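Side-chain contacts in phosphoinositide 3-kinase adapter protein 1 (Homo sapiens, PDB 5FOR), which links B-cell receptor and Toll-like receptor signalling to phosphoinositide 3-kinase as an adapter, represented here by its TIR domain: residues Q22-Q25 with T26-S30; C123-E126 with P127-V131; F112-W115 with A116-Q119; F89-P92 with H93-V96. All coordinates share one frame; numbering follows the deposited sequence. Where two conformers were deposited one is given.

How the contacts relate
The four contacts lie within one TIR domain, built on a five-stranded parallel sheet. Along the chain they come in the order contact 1, contact 4, contact 3, contact 2. Contacts 1 and 2, with centres about 12 Å apart, bring helix 18-30 against the start of helix 127-134, and both touch the bound triiodobenzene compound. Contacts 3 and 4, with centres about 8 Å apart, pack together where the chain enters strand 95-99 and approaches strand 119-121. Contacts 1 and 3 lie on opposite sides of the chain's centre, their own centres about 24 Å apart. In the fold, one pair thus joins two helices, and the other joins the loops that lead into two neighbouring strands.

Contact 1: residues Q22-Q25 with T26-S30; sequences QYLQ and TLFLS. With I3C (5-amino-2,4,6-triiodobenzene-1,3-dicarboxylic acid), chain C.
F28 lays one face of its ring over the carbonyl of L24 a turn earlier, L24 O sitting 3.0 Å above the plane of the F28 ring toward its rim. A first torsion of -72°, with CG beside the backbone N, folds the ring back along the helix, and its CE2 meets L24 CB at 3.9 Å. With an alanine at F28, L24 CB would probably lose its aromatic partner and a gap would be likely to open beside it. T26 OG1 occupies the position between its own N and carbonyl carbon (chi1 80°) and donates to Y23 O at 3.0 Å. L27 N donates to the same oxygen, also at 3.0 Å from Y23 O, and both donors come from one face of that carbonyl, which is thus gripped twice. S30 OG in turn donates to T26 O, four residues earlier, at 2.8 Å. L27 divides its branches: CD2 nears the Y23 ring obliquely, while CD1 is 3.4 Å from I3C O12. Helix 18-30 is the helical crossover between neighbouring parallel strands 9-13 and 40-43; Y23, L27 and F28 pack on helix 127-134, and F28 also touches V34 and I39 before strand 40-43.

Contact 2: residues C123-E126 with P127-V131; sequences CDDE and PETYV. With I3C (5-amino-2,4,6-triiodobenzene-1,3-dicarboxylic acid), chain C.
D125 presses its CB against the phenol ring of Y130 from an oblique direction, 3.5 Å from Y130 CE1, while its carboxylate plane stands 80° from the ring. The polar ends of both are directed to one residue just earlier in the sequence, T122: D125 OD2 accepts from T122 N and Y130 OH bonds to T122 O, which ties both side chains to its backbone. T129 meets D125 at about a right angle and brings its methyl, CG2, to 3.9 Å from D125 CG; with CG2 anti to the T129 backbone N, the methyl rather than the hydroxyl faces the aspartate. E126 and E128 instead run side by side in the same direction, their carboxylates only 14° from parallel, with E126 OE1 3.8 Å from E128 OE2. This closeness of like charges would probably be unfavourable and might raise the proton affinity of either group. E126 O lies above one face of the Y130 ring and takes two weak bonds, from T129 N at 2.8 Å and from Y130 N at 3.3 Å. V131 turns toward the bound compound, its CG2 3.3 Å from I3C O9. E126 holds the N-cap position at the end of the loop that leads from strand 119-121, outermost in the sheet of this chain, into helix 127-134 of the TIR domain, with P127 and V131 lining the I3C pocket.

Contact 3: residues F112-W115 with A116-Q119; sequences FPDW and AHWQ
W118 meets W115 obliquely through the six-membered rings, W115 CZ3 and W118 CZ3 being 3.5 Å apart. The planes are inclined by 41°. W115 reaches this place with CG anti to its backbone N (chi1 176°), whereas W118 keeps CG beside its N (chi1 -55°), folding its indole back beneath the turn. There W115 CA sits over the face of the W118 five-membered ring in a CH-pi contact, 4.0 Å from the centroid. F112 completes the aromatic cluster: its CB is 3.9 Å from W118 CZ2, and W118 CH2 lies over one face of the F112 ring. The cluster is set on a type I beta turn, F112 to W115, that runs into a short 3-10 segment before strand 119-121. A glycine in place of W118 would probably leave W115 CA without its ring and open a gap between F112 and W115. H117 N donates to D114 O at 2.8 Å and W118 N to W115 O at 3.2 Å, each donor well above the carbonyl plane. One water bridges the turn, donating to P113 O and accepting from A116 N. W115 NE1 donates to D104, and R97 makes a cation-pi contact with W115.

Contact 4: residues F89-P92 with H93-V96; sequences FHPP and HRVV
P91 packs on both H93 and R94: its CG lies 3.5 Å from H93 CE1, the proline and imidazole meeting at a slant. H93 gets there through a first torsion of 56°, which puts CG between its own N and carbonyl carbon and brings the ring back to the side of P91. R94 approaches the same pyrrolidine differently. Its aliphatic stem runs alongside and in the same direction, with R94 CG 3.9 Å from P91 CG, before the chain bends at chi2. V95 CG2 lies between F89 and P91 O, touching F89 C at 3.6 Å and F89 CB at 4.3 Å, and standing 3.5 Å from P91 O. P92 packs against D114, H117 and W118 of the following loop, V95 also touches W118, and the ring of F89 meets that of F112.

These contacts line the entry to strand 95-99. F89 is the first residue to leave the helical conformation of 82-88, a cis peptide precedes P91, and a brief 3-10 turn at P92-R94 redirects the chain into the parallel sheet next to strand 63-68.

The hydrogen bonds across the turn are both backbone bonds, from R94 N to P91 O at 3.0 Å and from V95 N to P92 O at 3.2 Å. The donors stand 43° and 66° out of the respective carbonyl planes, away from the lone-pair directions, consistent with the 3-10 turn.

As for charge, the guanidinium of R94 is carried beyond the turn, where NH1 donates to the carbonyls of A137 and S139 at the C-terminal end.

Contact 1: residues Q22-Q25 with T26-S30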
# COMPACT_ATOMS: atom_id res chain seq x y z
N GLN A 22 9.75 -6.83 0.00
CA GLN A 22 10.95 -6.93 -0.82
C GLN A 22 10.51 -7.83 -1.98
O GLN A 22 10.95 -7.65 -3.11
CB GLN A 22 12.18 -7.57 -0.17
CG GLN A 22 12.15 -8.01 1.24
CD GLN A 22 13.52 -7.96 1.91
OE1 GLN A 22 13.81 -8.75 2.85
NE2 GLN A 22 14.19 -6.81 1.69
N TYR A 23 9.63 -8.80 -1.69
CA TYR A 23 9.10 -9.68 -2.73
C TYR A 23 8.46 -8.89 -3.87
O TYR A 23 8.74 -9.17 -5.03
CB TYR A 23 8.06 -10.68 -2.19
CG TYR A 23 7.38 -11.43 -3.33
CD1 TYR A 23 8.10 -12.34 -4.10
CD2 TYR A 23 6.05 -11.20 -3.68
CE1 TYR A 23 7.51 -13.01 -5.18
CE2 TYR A 23 5.46 -11.88 -4.77
CZ TYR A 23 6.20 -12.78 -5.51
OH TYR A 23 5.65 -13.46 -6.59
N LEU A 24 7.60 -7.93 -3.54
CA LEU A 24 6.88 -7.17 -4.58
C LEU A 24 7.78 -6.23 -5.34
O LEU A 24 7.58 -6.02 -6.51
CB LEU A 24 5.71 -6.38 -4.02
CG LEU A 24 4.65 -7.25 -3.35
CD1 LEU A 24 3.71 -6.37 -2.52
CD2 LEU A 24 3.90 -8.11 -4.37
N GLN A 25 8.76 -5.65 -4.65
CA GLN A 25 9.76 -4.82 -5.29
C GLN A 25 10.41 -5.61 -6.42
O GLN A 25 10.41 -5.17 -7.56
CB GLN A 25 10.82 -4.37 -4.31
CG GLN A 25 10.60 -3.06 -3.62
CD GLN A 25 11.67 -2.80 -2.58
OE1 GLN A 25 11.76 -3.52 -1.56
NE2 GLN A 25 12.51 -1.80 -2.82
N THR A 26 10.96 -6.79 -6.09
CA THR A 26 11.69 -7.59 -7.09
C THR A 26 10.75 -8.04 -8.19
O THR A 26 11.13 -8.10 -9.35
CB THR A 26 12.36 -8.85 -6.51
OG1 THR A 26 11.39 -9.89 -6.35
CG2 THR A 26 13.02 -8.56 -5.18
N LEU A 27 9.51 -8.35 -7.84
CA LEU A 27 8.58 -8.75 -8.86
C LEU A 27 8.25 -7.59 -9.81
O LEU A 27 8.18 -7.77 -11.03
CB LEU A 27 7.30 -9.29 -8.22
CG LEU A 27 6.14 -9.43 -9.18
CD1 LEU A 27 6.44 -10.65 -10.08
CD2 LEU A 27 4.84 -9.65 -8.38
N PHE A 28 8.05 -6.40 -9.25
CA PHE A 28 7.65 -5.23 -10.03
C PHE A 28 8.77 -4.75 -10.94
O PHE A 28 8.51 -4.24 -12.01
CB PHE A 28 7.20 -4.08 -9.12
CG PHE A 28 5.89 -4.32 -8.45
CD1 PHE A 28 5.03 -5.31 -8.94
CD2 PHE A 28 5.52 -3.59 -7.33
CE1 PHE A 28 3.81 -5.57 -8.31
CE2 PHE A 28 4.31 -3.84 -6.70
CZ PHE A 28 3.45 -4.83 -7.19
N LEU A 29 10.01 -4.92 -10.51
CA LEU A 29 11.16 -4.57 -11.30
C LEU A 29 11.48 -5.61 -12.35
O LEU A 29 12.24 -5.36 -13.28
CB LEU A 29 12.36 -4.36 -10.39
CG LEU A 29 12.19 -3.23 -9.39
CD1 LEU A 29 13.37 -3.23 -8.44
CD2 LEU A 29 12.03 -1.87 -10.13
N SER A 30 10.91 -6.80 -12.18
CA SER A 30 11.10 -7.87 -13.14
C SER A 30 10.13 -7.76 -14.30
O SER A 30 10.42 -8.21 -15.40
CB SER A 30 10.94 -9.23 -12.47
OG SER A 30 12.02 -9.45 -11.61
I3 I3C C . 4.50 -8.92 -19.30
I2 I3C C . 9.40 -11.10 -16.22
I1 I3C C . 4.28 -11.11 -13.29
O8 I3C C . 2.59 -8.51 -16.75
O9 I3C C . 2.18 -10.51 -15.96
C10 I3C C . 7.17 -11.48 -13.98
N13 I3C C . 7.72 -9.80 -18.73
C1 I3C C . 4.48 -9.98 -16.35
C6 I3C C . 5.34 -9.72 -17.57
C5 I3C C . 6.80 -10.03 -17.57
C4 I3C C . 7.38 -10.62 -16.36
C3 I3C C . 6.55 -10.86 -15.18
C2 I3C C . 5.12 -10.58 -15.15
C7 I3C C . 3.00 -9.65 -16.37
O11 I3C C . 7.03 -12.71 -13.84
O12 I3C C . 7.79 -10.77 -13.16

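Contact 2: residues C123-E126 with P127-V131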
# COMPACT_ATOMS: atom_id res chain seq x y z
N CYS A 123 -2.19 -13.47 -0.22
CA CYS A 123 -0.92 -14.19 -0.14
C CYS A 123 -0.82 -15.41 -1.03
O CYS A 123 0.27 -15.93 -1.23
CB CYS A 123 -0.66 -14.62 1.31
SG CYS A 123 -0.21 -13.23 2.42
N ASP A 124 -1.95 -15.85 -1.59
CA ASP A 124 -1.93 -17.02 -2.47
C ASP A 124 -2.30 -16.69 -3.91
O ASP A 124 -2.63 -17.58 -4.68
CB ASP A 124 -2.86 -18.10 -1.91
CG ASP A 124 -2.47 -18.53 -0.52
OD1 ASP A 124 -1.53 -19.34 -0.39
OD2 ASP A 124 -3.08 -18.04 0.45
N ASP A 125 -2.26 -15.42 -4.27
CA ASP A 125 -2.57 -15.00 -5.63
C ASP A 125 -1.41 -15.32 -6.56
O ASP A 125 -0.26 -15.35 -6.13
CB ASP A 125 -2.86 -13.49 -5.70
CG ASP A 125 -4.31 -13.17 -5.41
OD1 ASP A 125 -5.18 -13.90 -5.92
OD2 ASP A 125 -4.57 -12.18 -4.69
N GLU A 126 -1.70 -15.55 -7.82
CA GLU A 126 -0.63 -15.69 -8.80
C GLU A 126 0.11 -14.34 -8.99
O GLU A 126 -0.50 -13.28 -8.93
CB GLU A 126 -1.21 -16.19 -10.13
CG GLU A 126 -1.63 -17.65 -10.11
CD GLU A 126 -0.56 -18.54 -9.50
OE1 GLU A 126 0.44 -18.81 -10.20
OE2 GLU A 126 -0.72 -18.97 -8.33
N PRO A 127 1.43 -14.39 -9.19
CA PRO A 127 2.23 -13.18 -9.46
C PRO A 127 1.63 -12.31 -10.58
O PRO A 127 1.70 -11.08 -10.47
CB PRO A 127 3.60 -13.73 -9.89
CG PRO A 127 3.67 -15.09 -9.34
CD PRO A 127 2.26 -15.61 -9.16
N GLU A 128 1.04 -12.93 -11.60
CA GLU A 128 0.44 -12.18 -12.69
C GLU A 128 -0.72 -11.35 -12.16
O GLU A 128 -1.01 -10.28 -12.68
CB GLU A 128 -0.04 -13.09 -13.84
CG GLU A 128 -0.34 -14.53 -13.43
CD GLU A 128 0.84 -15.47 -13.65
OE1 GLU A 128 1.29 -15.57 -14.81
OE2 GLU A 128 1.31 -16.10 -12.68
N THR A 129 -1.40 -11.86 -11.13
CA THR A 129 -2.47 -11.09 -10.50
C THR A 129 -1.93 -9.83 -9.81
O THR A 129 -2.49 -8.75 -9.94
CB THR A 129 -3.25 -11.97 -9.52
OG1 THR A 129 -3.78 -13.09 -10.23
CG2 THR A 129 -4.38 -11.18 -8.82
N TYR A 130 -0.80 -9.96 -9.12
CA TYR A 130 -0.20 -8.83 -8.42
C TYR A 130 0.14 -7.69 -9.38
O TYR A 130 -0.21 -6.52 -9.14
CB TYR A 130 1.06 -9.26 -7.67
CG TYR A 130 0.83 -10.26 -6.57
CD1 TYR A 130 -0.29 -10.19 -5.76
CD2 TYR A 130 1.75 -11.26 -6.33
CE1 TYR A 130 -0.52 -11.11 -4.74
CE2 TYR A 130 1.54 -12.19 -5.31
CZ TYR A 130 0.40 -12.11 -4.51
OH TYR A 130 0.19 -13.00 -3.48
N VAL A 131 0.81 -8.03 -10.48
CA VAL A 131 1.24 -7.04 -11.46
C VAL A 131 0.07 -6.45 -12.23
O VAL A 131 0.04 -5.24 -12.48
CB VAL A 131 2.28 -7.65 -12.45
CG1 VAL A 131 3.57 -8.01 -11.73
CG2 VAL A 131 1.69 -8.84 -13.15
I3 I3C C . 4.50 -8.92 -19.30
I2 I3C C . 9.40 -11.10 -16.22
I1 I3C C . 4.28 -11.11 -13.29
O8 I3C C . 2.59 -8.51 -16.75
O9 I3C C . 2.18 -10.51 -15.96
C10 I3C C . 7.17 -11.48 -13.98
N13 I3C C . 7.72 -9.80 -18.73
C1 I3C C . 4.48 -9.98 -16.35
C6 I3C C . 5.34 -9.72 -17.57
C5 I3C C . 6.80 -10.03 -17.57
C4 I3C C . 7.38 -10.62 -16.36
C3 I3C C . 6.55 -10.86 -15.18
C2 I3C C . 5.12 -10.58 -15.15
C7 I3C C . 3.00 -9.65 -16.37
O11 I3C C . 7.03 -12.71 -13.84
O12 I3C C . 7.79 -10.77 -13.16

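Contact 3: residues F112-W115 with A116-Q119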
# COMPACT_ATOMS: atom_id res chain seq x y z
N PHE A 112 -11.64 3.85 6.41
CA PHE A 112 -11.59 4.29 5.03
C PHE A 112 -12.92 4.00 4.37
O PHE A 112 -13.30 2.84 4.19
CB PHE A 112 -10.42 3.64 4.28
CG PHE A 112 -9.11 3.79 4.97
CD1 PHE A 112 -8.31 4.90 4.74
CD2 PHE A 112 -8.66 2.82 5.86
CE1 PHE A 112 -7.10 5.04 5.39
CE2 PHE A 112 -7.44 2.97 6.52
CZ PHE A 112 -6.67 4.08 6.28
N PRO A 113 -13.66 5.06 4.05
CA PRO A 113 -15.05 4.90 3.58
C PRO A 113 -15.15 4.22 2.22
O PRO A 113 -16.08 3.46 2.03
CB PRO A 113 -15.57 6.35 3.53
CG PRO A 113 -14.69 7.10 4.47
CD PRO A 113 -13.33 6.47 4.32
N ASP A 114 -14.19 4.45 1.32
CA ASP A 114 -14.17 3.76 0.02
C ASP A 114 -13.41 2.43 0.01
O ASP A 114 -13.05 1.94 -1.07
CB ASP A 114 -13.56 4.68 -1.04
CG ASP A 114 -14.49 5.80 -1.45
OD1 ASP A 114 -15.69 5.73 -1.12
OD2 ASP A 114 -14.02 6.76 -2.09
N TRP A 115 -13.21 1.84 1.18
CA TRP A 115 -12.42 0.62 1.37
C TRP A 115 -12.82 -0.53 0.45
O TRP A 115 -11.97 -1.26 -0.09
CB TRP A 115 -12.54 0.15 2.82
CG TRP A 115 -11.85 -1.16 3.18
CD1 TRP A 115 -12.39 -2.43 3.11
CD2 TRP A 115 -10.51 -1.33 3.70
NE1 TRP A 115 -11.47 -3.36 3.56
CE2 TRP A 115 -10.33 -2.72 3.90
CE3 TRP A 115 -9.48 -0.43 4.00
CZ2 TRP A 115 -9.13 -3.22 4.42
CZ3 TRP A 115 -8.31 -0.94 4.51
CH2 TRP A 115 -8.15 -2.32 4.73
N ALA A 116 -14.13 -0.69 0.29
CA ALA A 116 -14.70 -1.74 -0.52
C ALA A 116 -14.34 -1.58 -1.99
O ALA A 116 -14.50 -2.49 -2.79
CB ALA A 116 -16.19 -1.77 -0.33
N HIS A 117 -13.86 -0.40 -2.37
CA HIS A 117 -13.59 -0.20 -3.78
C HIS A 117 -12.15 -0.37 -4.16
O HIS A 117 -11.82 -0.27 -5.34
CB HIS A 117 -14.10 1.16 -4.19
CG HIS A 117 -15.57 1.28 -4.02
ND1 HIS A 117 -16.15 2.05 -3.05
CD2 HIS A 117 -16.58 0.62 -4.64
CE1 HIS A 117 -17.47 1.92 -3.12
NE2 HIS A 117 -17.74 1.04 -4.07
N TRP A 118 -11.30 -0.63 -3.18
CA TRP A 118 -9.92 -0.96 -3.47
C TRP A 118 -9.88 -2.33 -4.14
O TRP A 118 -10.73 -3.20 -3.95
CB TRP A 118 -9.02 -0.96 -2.23
CG TRP A 118 -9.04 0.30 -1.44
CD1 TRP A 118 -9.78 1.41 -1.70
CD2 TRP A 118 -8.32 0.58 -0.22
NE1 TRP A 118 -9.56 2.36 -0.73
CE2 TRP A 118 -8.66 1.88 0.17
CE3 TRP A 118 -7.39 -0.14 0.54
CZ2 TRP A 118 -8.10 2.49 1.31
CZ3 TRP A 118 -6.85 0.46 1.67
CH2 TRP A 118 -7.20 1.77 2.04
N GLN A 119 -8.90 -2.46 -4.98
CA GLN A 119 -8.35 -3.71 -5.41
C GLN A 119 -7.69 -4.47 -4.27
O GLN A 119 -6.82 -3.95 -3.56
CB GLN A 119 -7.47 -3.30 -6.57
CG GLN A 119 -6.63 -4.11 -7.47
CD GLN A 119 -6.78 -3.65 -8.89
OE1 GLN A 119 -5.83 -3.55 -9.64
NE2 GLN A 119 -7.95 -3.87 -9.35
O HOH W 1 -16.34 1.27 0.58

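Contact 4: residues F89-P92 with H93-V96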
# COMPACT_ATOMS: atom_id res chain seq x y z
N PHE A 89 -4.61 7.51 0.72
CA PHE A 89 -5.17 6.29 0.15
C PHE A 89 -6.44 6.63 -0.61
O PHE A 89 -7.53 6.16 -0.28
CB PHE A 89 -5.48 5.26 1.23
CG PHE A 89 -4.28 4.82 2.01
CD1 PHE A 89 -2.99 5.12 1.57
CD2 PHE A 89 -4.44 4.10 3.19
CE1 PHE A 89 -1.89 4.70 2.30
CE2 PHE A 89 -3.36 3.68 3.91
CZ PHE A 89 -2.08 3.98 3.48
N HIS A 90 -6.27 7.46 -1.62
CA HIS A 90 -7.37 8.07 -2.34
C HIS A 90 -6.83 8.56 -3.68
O HIS A 90 -5.67 8.95 -3.76
CB HIS A 90 -7.96 9.21 -1.53
CG HIS A 90 -9.07 9.91 -2.24
ND1 HIS A 90 -10.38 9.46 -2.19
CD2 HIS A 90 -9.08 11.01 -3.03
CE1 HIS A 90 -11.14 10.26 -2.91
NE2 HIS A 90 -10.38 11.20 -3.44
N PRO A 91 -7.65 8.51 -4.75
CA PRO A 91 -8.98 7.89 -4.87
C PRO A 91 -8.94 6.35 -4.91
O PRO A 91 -7.85 5.78 -5.11
CB PRO A 91 -9.52 8.48 -6.18
CG PRO A 91 -8.33 8.79 -6.98
CD PRO A 91 -7.25 9.17 -6.00
N PRO A 92 -10.09 5.68 -4.71
CA PRO A 92 -10.03 4.23 -4.49
C PRO A 92 -9.49 3.42 -5.66
O PRO A 92 -8.94 2.34 -5.41
CB PRO A 92 -11.50 3.85 -4.21
CG PRO A 92 -12.28 4.91 -4.87
CD PRO A 92 -11.48 6.17 -4.68
N HIS A 93 -9.64 3.91 -6.90
CA HIS A 93 -9.17 3.10 -8.05
C HIS A 93 -7.64 3.11 -8.16
O HIS A 93 -7.07 2.31 -8.89
CB HIS A 93 -9.80 3.56 -9.37
CG HIS A 93 -9.58 5.00 -9.70
ND1 HIS A 93 -10.34 6.01 -9.14
CD2 HIS A 93 -8.71 5.60 -10.55
CE1 HIS A 93 -9.94 7.17 -9.63
NE2 HIS A 93 -8.96 6.96 -10.48
N ARG A 94 -7.00 4.00 -7.40
CA ARG A 94 -5.55 4.06 -7.33
C ARG A 94 -4.96 3.27 -6.16
O ARG A 94 -3.73 3.32 -5.94
CB ARG A 94 -5.09 5.52 -7.22
CG ARG A 94 -5.60 6.41 -8.32
CD ARG A 94 -4.95 6.06 -9.64
NE ARG A 94 -5.38 6.96 -10.69
CZ ARG A 94 -5.14 6.77 -11.98
NH1 ARG A 94 -4.44 5.71 -12.38
NH2 ARG A 94 -5.62 7.62 -12.88
N VAL A 95 -5.79 2.56 -5.39
CA VAL A 95 -5.30 1.88 -4.18
C VAL A 95 -5.41 0.37 -4.26
O VAL A 95 -6.44 -0.19 -4.63
CB VAL A 95 -6.02 2.37 -2.91
CG1 VAL A 95 -5.37 1.72 -1.61
CG2 VAL A 95 -6.00 3.85 -2.85
N VAL A 96 -4.31 -0.29 -3.88
CA VAL A 96 -4.26 -1.73 -3.84
C VAL A 96 -3.89 -2.18 -2.45
O VAL A 96 -3.01 -1.60 -1.80
CB VAL A 96 -3.27 -2.29 -4.89
CG1 VAL A 96 -3.27 -3.83 -4.88
CG2 VAL A 96 -3.67 -1.78 -6.25